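Local coordinates for protein Non-ribosomal peptide synthetase (Streptomyces halstedii, PDB 3WV4) that is a non-ribosomal peptide synthetase of the ANL superfamily of AMP-binding enzymes, modelled here as its N-terminal domain, at residues H430-E433 / L437-G440; R338-T343 / R347-P352; P368-E373 / G394-A399; A326-F331 / H354-R359; A399-W402 / I407-R410. One frame throughout, in Å; residues are numbered along the deposited sequence.

Contact 1. Residues H430-E433 / L437-G440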
# COMPACT_ATOMS: atom_id res chain seq x y z
N HIS A 430 -17.16 -19.43 0.96
CA HIS A 430 -18.58 -19.27 1.19
C HIS A 430 -18.84 -18.14 2.18
O HIS A 430 -17.96 -17.79 2.97
CB HIS A 430 -19.18 -20.62 1.67
CG HIS A 430 -18.73 -21.04 3.04
ND1 HIS A 430 -17.62 -21.82 3.25
CD2 HIS A 430 -19.27 -20.81 4.26
CE1 HIS A 430 -17.49 -22.05 4.55
NE2 HIS A 430 -18.46 -21.42 5.19
N LEU A 431 -20.08 -17.65 2.19
CA LEU A 431 -20.55 -16.63 3.16
C LEU A 431 -21.57 -17.25 4.07
O LEU A 431 -22.30 -18.15 3.66
CB LEU A 431 -21.22 -15.50 2.44
CG LEU A 431 -20.37 -14.68 1.54
CD1 LEU A 431 -21.29 -13.75 0.78
CD2 LEU A 431 -19.34 -13.89 2.32
N ASP A 432 -21.62 -16.83 5.32
CA ASP A 432 -22.73 -17.26 6.19
C ASP A 432 -23.85 -16.27 6.02
O ASP A 432 -23.76 -15.31 5.21
CB ASP A 432 -22.31 -17.51 7.64
CG ASP A 432 -21.67 -16.29 8.33
OD1 ASP A 432 -21.99 -15.14 7.97
OD2 ASP A 432 -20.88 -16.50 9.27
N GLU A 433 -24.91 -16.46 6.78
CA GLU A 433 -26.10 -15.61 6.67
C GLU A 433 -25.70 -14.15 6.97
O GLU A 433 -26.13 -13.16 6.30
CB GLU A 433 -27.17 -16.11 7.67
CG GLU A 433 -27.47 -17.63 7.63
CD GLU A 433 -26.23 -18.52 7.89
OE1 GLU A 433 -25.52 -18.32 8.92
OE2 GLU A 433 -25.96 -19.43 7.05
N LEU A 437 -17.05 -13.92 5.47
CA LEU A 437 -16.38 -14.72 4.44
C LEU A 437 -15.54 -15.82 5.03
O LEU A 437 -14.91 -15.66 6.08
CB LEU A 437 -15.54 -13.82 3.55
CG LEU A 437 -14.71 -14.48 2.42
CD1 LEU A 437 -15.56 -15.22 1.40
CD2 LEU A 437 -13.89 -13.40 1.77
N TYR A 438 -15.59 -16.97 4.36
CA TYR A 438 -14.82 -18.16 4.73
C TYR A 438 -14.19 -18.77 3.48
O TYR A 438 -14.76 -18.71 2.38
CB TYR A 438 -15.74 -19.21 5.34
CG TYR A 438 -16.43 -18.76 6.61
CD1 TYR A 438 -15.89 -19.04 7.85
CD2 TYR A 438 -17.64 -18.06 6.55
CE1 TYR A 438 -16.51 -18.65 9.00
CE2 TYR A 438 -18.26 -17.64 7.70
CZ TYR A 438 -17.67 -17.93 8.91
OH TYR A 438 -18.30 -17.55 10.02
N PHE A 439 -13.05 -19.42 3.67
CA PHE A 439 -12.46 -20.26 2.61
C PHE A 439 -13.03 -21.67 2.48
O PHE A 439 -13.55 -22.23 3.45
CB PHE A 439 -10.95 -20.30 2.78
CG PHE A 439 -10.31 -18.99 2.50
CD1 PHE A 439 -10.72 -18.25 1.42
CD2 PHE A 439 -9.29 -18.52 3.30
CE1 PHE A 439 -10.12 -17.03 1.15
CE2 PHE A 439 -8.68 -17.31 3.03
CZ PHE A 439 -9.11 -16.56 1.96
N GLY A 440 -12.91 -22.23 1.27
CA GLY A 440 -13.59 -23.50 0.89
C GLY A 440 -15.06 -23.59 1.32
O GLY A 440 -15.74 -22.56 1.45

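Contact 2. Residues R338-T343 / R347-P352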
# COMPACT_ATOMS: atom_id res chain seq x y z
N ARG A 338 -7.80 -9.92 11.39
CA ARG A 338 -7.63 -10.69 10.19
C ARG A 338 -8.17 -9.96 9.01
O ARG A 338 -9.19 -9.27 9.10
CB ARG A 338 -8.27 -12.08 10.32
CG ARG A 338 -7.59 -13.04 11.34
CD ARG A 338 -8.49 -13.34 12.57
NE ARG A 338 -9.74 -13.98 12.23
CZ ARG A 338 -10.86 -14.02 12.95
NH1 ARG A 338 -11.03 -13.38 14.09
NH2 ARG A 338 -11.86 -14.75 12.48
N MET A 339 -7.51 -10.14 7.87
CA MET A 339 -7.88 -9.47 6.62
C MET A 339 -7.61 -10.41 5.46
O MET A 339 -6.78 -11.27 5.57
CB MET A 339 -7.05 -8.19 6.43
CG MET A 339 -7.05 -7.33 7.70
SD MET A 339 -6.47 -5.68 7.46
CE MET A 339 -4.78 -6.06 7.08
N TYR A 340 -8.31 -10.21 4.36
CA TYR A 340 -8.04 -10.97 3.14
C TYR A 340 -8.19 -10.04 1.99
O TYR A 340 -9.06 -9.14 1.99
CB TYR A 340 -9.00 -12.16 3.04
CG TYR A 340 -9.25 -12.63 1.65
CD1 TYR A 340 -8.22 -13.30 0.91
CD2 TYR A 340 -10.50 -12.49 1.05
CE1 TYR A 340 -8.47 -13.77 -0.37
CE2 TYR A 340 -10.74 -12.93 -0.24
CZ TYR A 340 -9.73 -13.60 -0.94
OH TYR A 340 -9.97 -14.02 -2.25
N GLY A 341 -7.33 -10.19 1.01
CA GLY A 341 -7.42 -9.38 -0.18
C GLY A 341 -6.55 -9.88 -1.31
O GLY A 341 -5.80 -10.83 -1.13
N GLN A 342 -6.64 -9.19 -2.45
CA GLN A 342 -5.75 -9.39 -3.60
C GLN A 342 -5.39 -8.02 -4.06
O GLN A 342 -6.19 -7.10 -3.92
CB GLN A 342 -6.49 -10.04 -4.79
CG GLN A 342 -6.73 -11.54 -4.68
CD GLN A 342 -7.41 -12.14 -5.91
OE1 GLN A 342 -7.92 -11.45 -6.80
NE2 GLN A 342 -7.36 -13.43 -5.99
N THR A 343 -4.28 -7.93 -4.78
CA THR A 343 -3.85 -6.70 -5.41
C THR A 343 -4.86 -6.11 -6.39
O THR A 343 -5.07 -4.88 -6.42
CB THR A 343 -2.50 -6.93 -6.10
OG1 THR A 343 -1.56 -7.41 -5.15
CG2 THR A 343 -1.99 -5.63 -6.62
N ARG A 347 -8.08 -4.91 -1.25
CA ARG A 347 -8.50 -5.72 -0.13
C ARG A 347 -9.95 -6.13 -0.27
O ARG A 347 -10.77 -5.42 -0.89
CB ARG A 347 -8.19 -5.01 1.20
CG ARG A 347 -8.33 -5.90 2.38
CD ARG A 347 -7.63 -5.42 3.64
NE ARG A 347 -6.19 -5.47 3.47
CZ ARG A 347 -5.35 -4.53 3.91
NH1 ARG A 347 -5.81 -3.49 4.63
NH2 ARG A 347 -4.05 -4.67 3.73
N ILE A 348 -10.27 -7.27 0.29
CA ILE A 348 -11.59 -7.84 0.09
C ILE A 348 -12.43 -7.84 1.34
O ILE A 348 -13.63 -7.47 1.29
CB ILE A 348 -11.49 -9.29 -0.42
CG1 ILE A 348 -10.94 -9.13 -1.83
CG2 ILE A 348 -12.85 -9.97 -0.41
CD1 ILE A 348 -10.47 -10.35 -2.59
N SER A 349 -11.85 -8.31 2.43
CA SER A 349 -12.58 -8.46 3.66
C SER A 349 -11.69 -8.13 4.81
O SER A 349 -10.43 -8.29 4.73
CB SER A 349 -13.10 -9.88 3.85
OG SER A 349 -11.99 -10.79 4.07
N ILE A 350 -12.32 -7.63 5.87
CA ILE A 350 -11.66 -7.37 7.15
C ILE A 350 -12.58 -7.81 8.28
O ILE A 350 -13.75 -7.60 8.21
CB ILE A 350 -11.34 -5.85 7.34
CG1 ILE A 350 -10.40 -5.38 6.27
CG2 ILE A 350 -10.76 -5.62 8.73
CD1 ILE A 350 -10.06 -3.88 6.41
N MET A 351 -12.03 -8.51 9.26
CA MET A 351 -12.74 -8.87 10.43
C MET A 351 -12.70 -7.67 11.33
O MET A 351 -11.63 -7.19 11.71
CB MET A 351 -12.09 -10.00 11.19
CG MET A 351 -12.96 -10.53 12.32
SD MET A 351 -14.60 -11.16 11.73
CE MET A 351 -14.32 -12.87 11.51
N PRO A 352 -13.87 -7.19 11.73
CA PRO A 352 -13.82 -6.02 12.59
C PRO A 352 -13.09 -6.29 13.91
O PRO A 352 -13.34 -7.31 14.52
CB PRO A 352 -15.31 -5.74 12.86
CG PRO A 352 -16.02 -6.20 11.65
CD PRO A 352 -15.22 -7.42 11.15

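Contact 3. Residues P368-E373 / G394-A399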
# COMPACT_ATOMS: atom_id res chain seq x y z
N PRO A 368 -16.39 -1.89 3.72
CA PRO A 368 -17.60 -1.07 3.61
C PRO A 368 -17.72 -0.48 2.20
O PRO A 368 -16.73 0.06 1.68
CB PRO A 368 -17.36 0.05 4.63
CG PRO A 368 -16.42 -0.52 5.61
CD PRO A 368 -15.65 -1.64 4.97
N GLY A 369 -18.93 -0.53 1.63
CA GLY A 369 -19.18 0.00 0.31
C GLY A 369 -18.88 -0.95 -0.81
O GLY A 369 -18.85 -0.52 -1.95
N THR A 370 -18.61 -2.23 -0.53
CA THR A 370 -18.21 -3.17 -1.58
C THR A 370 -19.12 -4.36 -1.43
O THR A 370 -19.82 -4.43 -0.46
CB THR A 370 -16.73 -3.60 -1.44
OG1 THR A 370 -16.58 -4.45 -0.31
CG2 THR A 370 -15.87 -2.39 -1.20
N THR A 371 -19.14 -5.27 -2.40
CA THR A 371 -19.98 -6.47 -2.31
C THR A 371 -19.16 -7.70 -2.62
O THR A 371 -18.41 -7.69 -3.59
CB THR A 371 -21.14 -6.37 -3.35
OG1 THR A 371 -22.04 -5.34 -2.91
CG2 THR A 371 -21.91 -7.64 -3.43
N ILE A 372 -19.29 -8.74 -1.80
CA ILE A 372 -18.72 -10.01 -2.10
C ILE A 372 -19.87 -10.94 -2.54
O ILE A 372 -20.84 -11.10 -1.79
CB ILE A 372 -18.09 -10.68 -0.84
CG1 ILE A 372 -16.91 -9.91 -0.23
CG2 ILE A 372 -17.69 -12.10 -1.14
CD1 ILE A 372 -16.19 -9.16 -1.29
N GLU A 373 -19.77 -11.57 -3.70
CA GLU A 373 -20.75 -12.63 -4.05
C GLU A 373 -20.04 -13.90 -4.40
O GLU A 373 -18.97 -13.88 -5.05
CB GLU A 373 -21.61 -12.24 -5.23
CG GLU A 373 -22.52 -11.06 -5.01
CD GLU A 373 -22.72 -10.30 -6.29
OE1 GLU A 373 -21.70 -9.92 -6.93
OE2 GLU A 373 -23.89 -10.12 -6.68
N GLY A 394 -17.18 -3.30 -6.64
CA GLY A 394 -17.19 -2.06 -5.91
C GLY A 394 -16.14 -1.08 -6.33
O GLY A 394 -15.37 -1.33 -7.27
N PRO A 395 -16.09 0.05 -5.63
CA PRO A 395 -15.28 1.18 -6.06
C PRO A 395 -13.80 1.02 -5.76
O PRO A 395 -13.06 1.96 -5.90
CB PRO A 395 -15.86 2.37 -5.27
CG PRO A 395 -17.18 1.89 -4.72
CD PRO A 395 -17.00 0.41 -4.53
N HIS A 396 -13.40 -0.16 -5.33
CA HIS A 396 -12.00 -0.53 -5.05
C HIS A 396 -11.47 -1.44 -6.15
O HIS A 396 -10.26 -1.67 -6.22
CB HIS A 396 -11.87 -1.23 -3.71
CG HIS A 396 -12.69 -2.47 -3.58
ND1 HIS A 396 -13.88 -2.70 -4.26
CD2 HIS A 396 -12.53 -3.54 -2.76
CE1 HIS A 396 -14.38 -3.87 -3.90
NE2 HIS A 396 -13.58 -4.39 -2.98
N VAL A 397 -12.39 -2.03 -6.95
CA VAL A 397 -11.97 -2.92 -8.02
C VAL A 397 -11.15 -2.09 -8.98
O VAL A 397 -11.66 -1.13 -9.51
CB VAL A 397 -13.14 -3.50 -8.78
CG1 VAL A 397 -12.59 -4.23 -10.04
CG2 VAL A 397 -13.94 -4.44 -7.88
N MET A 398 -9.89 -2.47 -9.19
CA MET A 398 -8.94 -1.64 -9.92
C MET A 398 -9.21 -1.77 -11.41
O MET A 398 -10.12 -2.47 -11.80
CB MET A 398 -7.49 -2.08 -9.58
CG MET A 398 -7.11 -1.81 -8.11
SD MET A 398 -7.04 -0.03 -7.73
CE MET A 398 -7.15 -0.23 -5.93
N ALA A 399 -8.44 -1.07 -12.22
CA ALA A 399 -8.73 -0.92 -13.63
C ALA A 399 -8.30 -2.09 -14.54
O ALA A 399 -8.41 -1.91 -15.71
CB ALA A 399 -8.09 0.34 -14.15
O HOH W 1 -14.80 -6.41 -0.96

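Contact 4. Residues A326-F331 / H354-R359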
# COMPACT_ATOMS: atom_id res chain seq x y z
N ALA A 326 0.10 -15.81 21.45
CA ALA A 326 1.35 -15.30 21.98
C ALA A 326 1.37 -13.78 21.92
O ALA A 326 1.90 -13.11 22.80
CB ALA A 326 2.48 -15.87 21.19
N LEU A 327 0.77 -13.22 20.87
CA LEU A 327 0.75 -11.80 20.70
C LEU A 327 -0.15 -11.20 21.76
O LEU A 327 0.16 -10.15 22.31
CB LEU A 327 0.17 -11.42 19.35
CG LEU A 327 1.06 -11.46 18.12
CD1 LEU A 327 0.13 -11.26 16.93
CD2 LEU A 327 2.22 -10.45 18.14
N ARG A 328 -1.28 -11.86 22.01
CA ARG A 328 -2.24 -11.32 22.96
C ARG A 328 -1.68 -11.36 24.37
O ARG A 328 -1.92 -10.45 25.17
CB ARG A 328 -3.55 -12.06 22.88
CG ARG A 328 -4.41 -11.56 21.75
CD ARG A 328 -5.68 -12.38 21.64
NE ARG A 328 -6.46 -11.91 20.51
CZ ARG A 328 -7.17 -12.71 19.70
NH1 ARG A 328 -7.17 -14.01 19.89
NH2 ARG A 328 -7.89 -12.19 18.69
N SER A 329 -0.90 -12.41 24.65
CA SER A 329 -0.27 -12.56 25.92
C SER A 329 0.82 -11.48 26.16
O SER A 329 0.89 -10.90 27.22
CB SER A 329 0.30 -13.98 26.01
OG SER A 329 0.90 -14.23 27.25
N ALA A 330 1.59 -11.19 25.12
CA ALA A 330 2.65 -10.19 25.17
C ALA A 330 2.12 -8.76 25.12
O ALA A 330 2.66 -7.90 25.80
CB ALA A 330 3.65 -10.41 24.06
N PHE A 331 1.04 -8.54 24.38
CA PHE A 331 0.39 -7.23 24.23
C PHE A 331 -1.12 -7.33 24.45
O PHE A 331 -1.89 -7.33 23.48
CB PHE A 331 0.63 -6.75 22.84
CG PHE A 331 2.07 -6.78 22.44
CD1 PHE A 331 2.56 -7.79 21.67
CD2 PHE A 331 2.96 -5.76 22.89
CE1 PHE A 331 3.88 -7.81 21.32
CE2 PHE A 331 4.29 -5.77 22.51
CZ PHE A 331 4.76 -6.81 21.72
N HIS A 354 -13.37 -5.37 17.01
CA HIS A 354 -14.19 -5.76 18.13
C HIS A 354 -14.60 -7.25 18.02
O HIS A 354 -15.01 -7.82 19.04
CB HIS A 354 -15.40 -4.77 18.39
CG HIS A 354 -16.58 -4.96 17.47
ND1 HIS A 354 -16.60 -4.51 16.17
CD2 HIS A 354 -17.79 -5.54 17.68
CE1 HIS A 354 -17.73 -4.84 15.59
NE2 HIS A 354 -18.49 -5.45 16.49
N LEU A 355 -14.52 -7.86 16.83
CA LEU A 355 -14.93 -9.29 16.68
C LEU A 355 -13.75 -10.25 16.54
O LEU A 355 -13.93 -11.38 16.03
CB LEU A 355 -15.89 -9.48 15.47
CG LEU A 355 -17.16 -8.59 15.41
CD1 LEU A 355 -17.95 -8.81 14.13
CD2 LEU A 355 -18.05 -8.84 16.61
N GLU A 356 -12.56 -9.81 16.98
CA GLU A 356 -11.30 -10.53 16.78
C GLU A 356 -11.32 -11.96 17.36
O GLU A 356 -10.65 -12.84 16.78
CB GLU A 356 -10.09 -9.75 17.34
CG GLU A 356 -10.14 -9.59 18.85
CD GLU A 356 -8.83 -9.13 19.45
OE1 GLU A 356 -7.70 -9.59 19.11
OE2 GLU A 356 -8.93 -8.32 20.37
N HIS A 357 -12.09 -12.20 18.43
CA HIS A 357 -12.26 -13.50 19.08
C HIS A 357 -13.32 -14.43 18.45
O HIS A 357 -13.54 -15.53 18.90
CB HIS A 357 -12.67 -13.32 20.55
CG HIS A 357 -11.66 -12.59 21.34
ND1 HIS A 357 -10.40 -13.08 21.53
CD2 HIS A 357 -11.70 -11.38 21.95
CE1 HIS A 357 -9.70 -12.20 22.22
NE2 HIS A 357 -10.45 -11.16 22.48
N GLU A 358 -13.95 -14.00 17.39
CA GLU A 358 -15.16 -14.68 16.94
C GLU A 358 -15.00 -15.20 15.56
O GLU A 358 -14.22 -14.66 14.82
CB GLU A 358 -16.34 -13.72 17.00
CG GLU A 358 -16.81 -13.63 18.42
CD GLU A 358 -17.95 -12.72 18.55
OE1 GLU A 358 -18.87 -12.81 17.70
OE2 GLU A 358 -17.92 -11.95 19.51
N ARG A 359 -15.71 -16.28 15.27
CA ARG A 359 -15.69 -16.93 13.97
C ARG A 359 -14.26 -17.16 13.53
O ARG A 359 -13.83 -16.64 12.50
CB ARG A 359 -16.46 -16.08 12.99
CG ARG A 359 -17.90 -15.85 13.41
CD ARG A 359 -18.47 -14.77 12.56
NE ARG A 359 -19.91 -14.73 12.66
CZ ARG A 359 -20.57 -13.98 13.52
NH1 ARG A 359 -19.91 -13.20 14.39
NH2 ARG A 359 -21.91 -14.02 13.52

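Contact 5. Residues A399-W402 / I407-R410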
# COMPACT_ATOMS: atom_id res chain seq x y z
N ALA A 399 -8.44 -1.07 -12.22
CA ALA A 399 -8.73 -0.92 -13.63
C ALA A 399 -8.30 -2.09 -14.54
O ALA A 399 -8.41 -1.91 -15.71
CB ALA A 399 -8.09 0.34 -14.15
N GLY A 400 -7.82 -3.22 -14.04
CA GLY A 400 -7.28 -4.27 -14.89
C GLY A 400 -5.76 -4.33 -14.74
O GLY A 400 -5.19 -3.70 -13.84
N TYR A 401 -5.12 -5.11 -15.62
CA TYR A 401 -3.69 -5.22 -15.68
C TYR A 401 -3.15 -4.28 -16.73
O TYR A 401 -3.79 -4.07 -17.75
CB TYR A 401 -3.28 -6.66 -15.99
CG TYR A 401 -3.83 -7.65 -15.00
CD1 TYR A 401 -3.40 -7.65 -13.68
CD2 TYR A 401 -4.81 -8.56 -15.36
CE1 TYR A 401 -3.90 -8.56 -12.75
CE2 TYR A 401 -5.32 -9.48 -14.45
CZ TYR A 401 -4.86 -9.48 -13.14
OH TYR A 401 -5.39 -10.37 -12.21
N TRP A 402 -1.97 -3.71 -16.51
CA TRP A 402 -1.43 -2.74 -17.42
C TRP A 402 -1.13 -3.38 -18.82
O TRP A 402 -0.38 -4.35 -18.91
CB TRP A 402 -0.17 -2.18 -16.79
CG TRP A 402 0.68 -1.32 -17.65
CD1 TRP A 402 1.93 -1.61 -18.11
CD2 TRP A 402 0.37 -0.02 -18.14
NE1 TRP A 402 2.44 -0.56 -18.83
CE2 TRP A 402 1.48 0.41 -18.90
CE3 TRP A 402 -0.73 0.84 -17.99
CZ2 TRP A 402 1.52 1.65 -19.52
CZ3 TRP A 402 -0.69 2.09 -18.64
CH2 TRP A 402 0.43 2.48 -19.39
N ILE A 407 -5.64 -11.01 -20.55
CA ILE A 407 -5.51 -11.49 -19.16
C ILE A 407 -6.51 -10.77 -18.22
O ILE A 407 -7.01 -11.36 -17.28
CB ILE A 407 -4.08 -11.29 -18.59
CG1 ILE A 407 -3.02 -11.90 -19.52
CG2 ILE A 407 -3.99 -11.93 -17.22
CD1 ILE A 407 -2.82 -13.40 -19.34
N THR A 408 -6.78 -9.50 -18.52
CA THR A 408 -7.65 -8.65 -17.73
C THR A 408 -9.08 -9.12 -17.91
O THR A 408 -9.84 -9.21 -16.93
CB THR A 408 -7.54 -7.16 -18.19
OG1 THR A 408 -6.24 -6.64 -17.88
CG2 THR A 408 -8.61 -6.28 -17.57
N ALA A 409 -9.45 -9.42 -19.15
CA ALA A 409 -10.80 -9.88 -19.46
C ALA A 409 -11.21 -11.12 -18.69
O ALA A 409 -12.40 -11.27 -18.36
CB ALA A 409 -10.97 -10.12 -20.96
N ARG A 410 -10.25 -12.00 -18.37
CA ARG A 410 -10.54 -13.20 -17.60
C ARG A 410 -10.64 -13.03 -16.07
O ARG A 410 -11.17 -13.90 -15.39
CB ARG A 410 -9.56 -14.30 -17.99
CG ARG A 410 -8.25 -14.56 -17.24
CD ARG A 410 -7.50 -15.68 -17.98
NE ARG A 410 -8.26 -16.94 -17.97
CZ ARG A 410 -7.87 -18.08 -18.54
NH1 ARG A 410 -6.70 -18.18 -19.16
NH2 ARG A 410 -8.68 -19.14 -18.47

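Contact 1. Residues H430-E433 / L437-G440
His430 and Tyr438 face each other as an antiparallel hydrogen-bonded pair in a short hairpin, with His430 N 2.9 Å from Tyr438 O and Tyr438 N 2.9 Å from His430 O. The histidine is the side chain to follow. Its CB starts out near Gly440 O, and CG is placed between the backbone N and the carbonyl carbon (chi1 68°), which swings the imidazole back over the partner strand. On one edge ND1 donates to Gly440 O at 2.7 Å, in the ring plane and nearly straight (169°), so this nitrogen carries the proton. Next round the ring, CE1 sits 3.4 Å from Tyr438 CB, which lies over one face, toward the rim, in a CH-pi contact. NE2 comes 3.6 Å from Tyr438 CG, and CD2 ends 3.9 Å from Tyr438 CD2. The two rings are almost parallel (7°) yet slid so far apart that they barely overlap. Beyond them, Tyr438 OH donates to Asp432 OD2 at 2.9 Å, meeting the anti side of the oxygen from out of the carboxylate plane; Asp432 OD1 is bonded to Phe436 N in the connecting turn. Leu431 and Leu437 meet on the other face of the hairpin. Strand 437-439 also pairs with strand 362-366, while Leu437 and Phe439 pack on Ile390 of strand 388-393.

Contact 2. Residues R338-T343 / R347-P352
Met339 lays its methyl on the guanidinium of Arg347: CE sits over the middle of one face, 3.6 Å from CZ. The bend of the methionine at its last torsion (chi3 -67°) brings the methyl there, and the two side chains cross at a slant. A second guanidinium, that of Arg338, has Met351 CG over one face but shifted toward the rim, with Met351 CE 3.2 Å from Arg338 NH2; these two chains run alongside each other. The Tyr340 ring is met differently. Ser349 OG lies in its plane at the edge, 3.4 Å from Tyr340 CB, while Ile348 runs beside the ring and comes within 3.5 Å, CD1 to Tyr340 CE2.

In the backbone, strands 335-340 and 349-350 form an antiparallel hairpin with a classic beta bulge. Ile348 and Ser349 both face Tyr340, and its O takes both of their N-H groups, from Ile348 N at 2.8 Å and Ser349 N at 2.9 Å. Tyr340 N returns a bond to Ser349 O, and farther along Met351 N reaches Arg338 O at 2.9 Å in a nearly straight line (176°). Around the hairpin, Arg338 NH2 bonds Ser362 O, Tyr340 OH bonds Asp427 OD2 and Ser349 OG bonds Val363 O.

The chemistry is a division of labour: the thioether chains take arginine faces, Arg338 still has an N-H directed at a backbone carbonyl, and the doubly gripped Tyr340 O satisfies the extra N-H that the bulge introduces.

Contact 3. Residues P368-E373 / G394-A399
Thr370 stands across the imidazole of His396, the two side chains at about a right angle. Its methyl does the touching: CG2 lies over one face of the His396 ring, 3.5 Å from the centroid and only 15° off the normal, a CH-pi contact. CB follows close behind, 3.4 Å from His396 CE1. The threonine torsion (chi1 71°) is what divides its branches, putting OG1 between the backbone N and the carbonyl carbon and CG2 beside the backbone N, where it reaches the ring. The histidine has its own CG between backbone N and carbonyl carbon, which folds the imidazole back against the turn until Gly394 N lies in the ring plane at its edge.

A water joins the polar ends. It donates to Thr370 OG1 at 2.7 Å and is hydrogen-bonded to His396 NE2 at 3.1 Å; Thr370 OG1 is also bonded to Leu367 O. Beside this pair, Pro395 CD lies 3.3 Å from Gly369 O. Proline and histidine are the middle residues of a type I beta turn from Gly394 to Val397, closed by Val397 N on Gly394 O at 3.1 Å. It follows directly on strand 388-393, where Thr393 pairs with Thr371, so the contact continues that strand pair past its end. His396 also packs on Phe220 of helix 215-229.

With no direct hydrogen bond between the segments, the contact rests mainly on a methyl over an aromatic face and on one water that bridges the Thr370 hydroxyl and His396 NE2.

Contact 4. Residues A326-F331 / H354-R359
Arg328 reaches Glu356 by charge first. Both its NE and its NH2 settle on a single carboxylate oxygen, NE to Glu356 OE1 at 3.0 Å and NH2 to Glu356 OE1 at 2.6 Å, a side-on salt bridge. OE1 lies in the guanidinium plane, but the nitrogens approach it from above the carboxylate plane, both from the same face; the two planes are 66° apart. The arginine is stretched out from CG to NE, so it bridges a wide gap between the backbones, and the glutamate comes from the opposite direction. Glu356 OE1 also takes a bond from Val336 N, which makes three donors on one oxygen and would probably stabilise its negative charge.

A weak hydrogen bond, long at 3.4 Å, runs from Arg328 NH2 to Glu356 O.

The remaining touch is over the flat face. His357 CE1 sits above the centre of the guanidinium, 3.6 Å from Arg328 CZ; the planes are inclined at 45°, so the imidazole leans over the group and does not lie flat on it.

Glu356 at the edge and His357 over a face are the central residues of a type I beta turn, Leu355 to Glu358, with Glu358 N on Leu355 O at 3.0 Å. The whole is a surface salt bridge between the last turn of helix 321-330 and the loop joining strands 349-350 and 362-366, on the surface of an alpha/beta domain of the ANL fold.

Contact 5. Residues A399-W402 / I407-R410
Tyr401 and Thr408 join the end of the A6 core motif of this enzyme family, the Gly-Tyr-Trp of residues 400-402, to helix 405-411 that follows it. The link is one hydrogen bond, Tyr401 N to Thr408 OG1 at 3.0 Å and close to straight (162°).

The threonine torsion (chi1 -67°) sets this up. OG1 is turned to the side of its own backbone N, toward the loop, while CG2 takes the place anti to that N and rests 3.6 Å from Gly400 CA. OG1 also bonds Ala404 O, four residues earlier and just ahead of the helix, so the hydroxyl is held by two bonds, accepting from the loop and giving its proton to that carbonyl.

Tyr401 holds CG beside its backbone N (chi1 -57°), which sets the ring alongside Ile407 and Thr408. Ring and threonine slide past each other in opposite directions, with Tyr401 CD2 3.5 Å from Thr408 OG1. The edge of the ring, not a face, is what the helix backbone meets: Thr408 N and Ile407 O both lie near its plane. Far along, Tyr401 OH bonds Glu344 OE2, which fixes the other end of the ring. The next residue, Trp402, points away from the helix and packs against strand 195-200. Ile407 meets the tyrosine at about a right angle and offers its CG2 branch, 3.9 Å from Tyr401 CE2.

From the N terminus, contact 4 opens first, on helix 321-330, and closes at the loop 354-359. Contact 2 lies wholly within that span as a tight hairpin, and the two touch where Arg338 meets the turn of contact 4. The chain then runs on to contact 3, which closes a 20-residue excursion and sets the turn after strand 388-393 beside the start of strand 371-375. Contact 5 begins at Ala399, the residue where contact 3 ends, and binds the loop to helix 405-411. Contact 1 comes last, the hairpin of strands 427-431 and 437-439. None crosses another. Contacts 1, 2 and 3 reach one mixed sheet, with Ile348 packed on Ile372 and Phe439 on Tyr340.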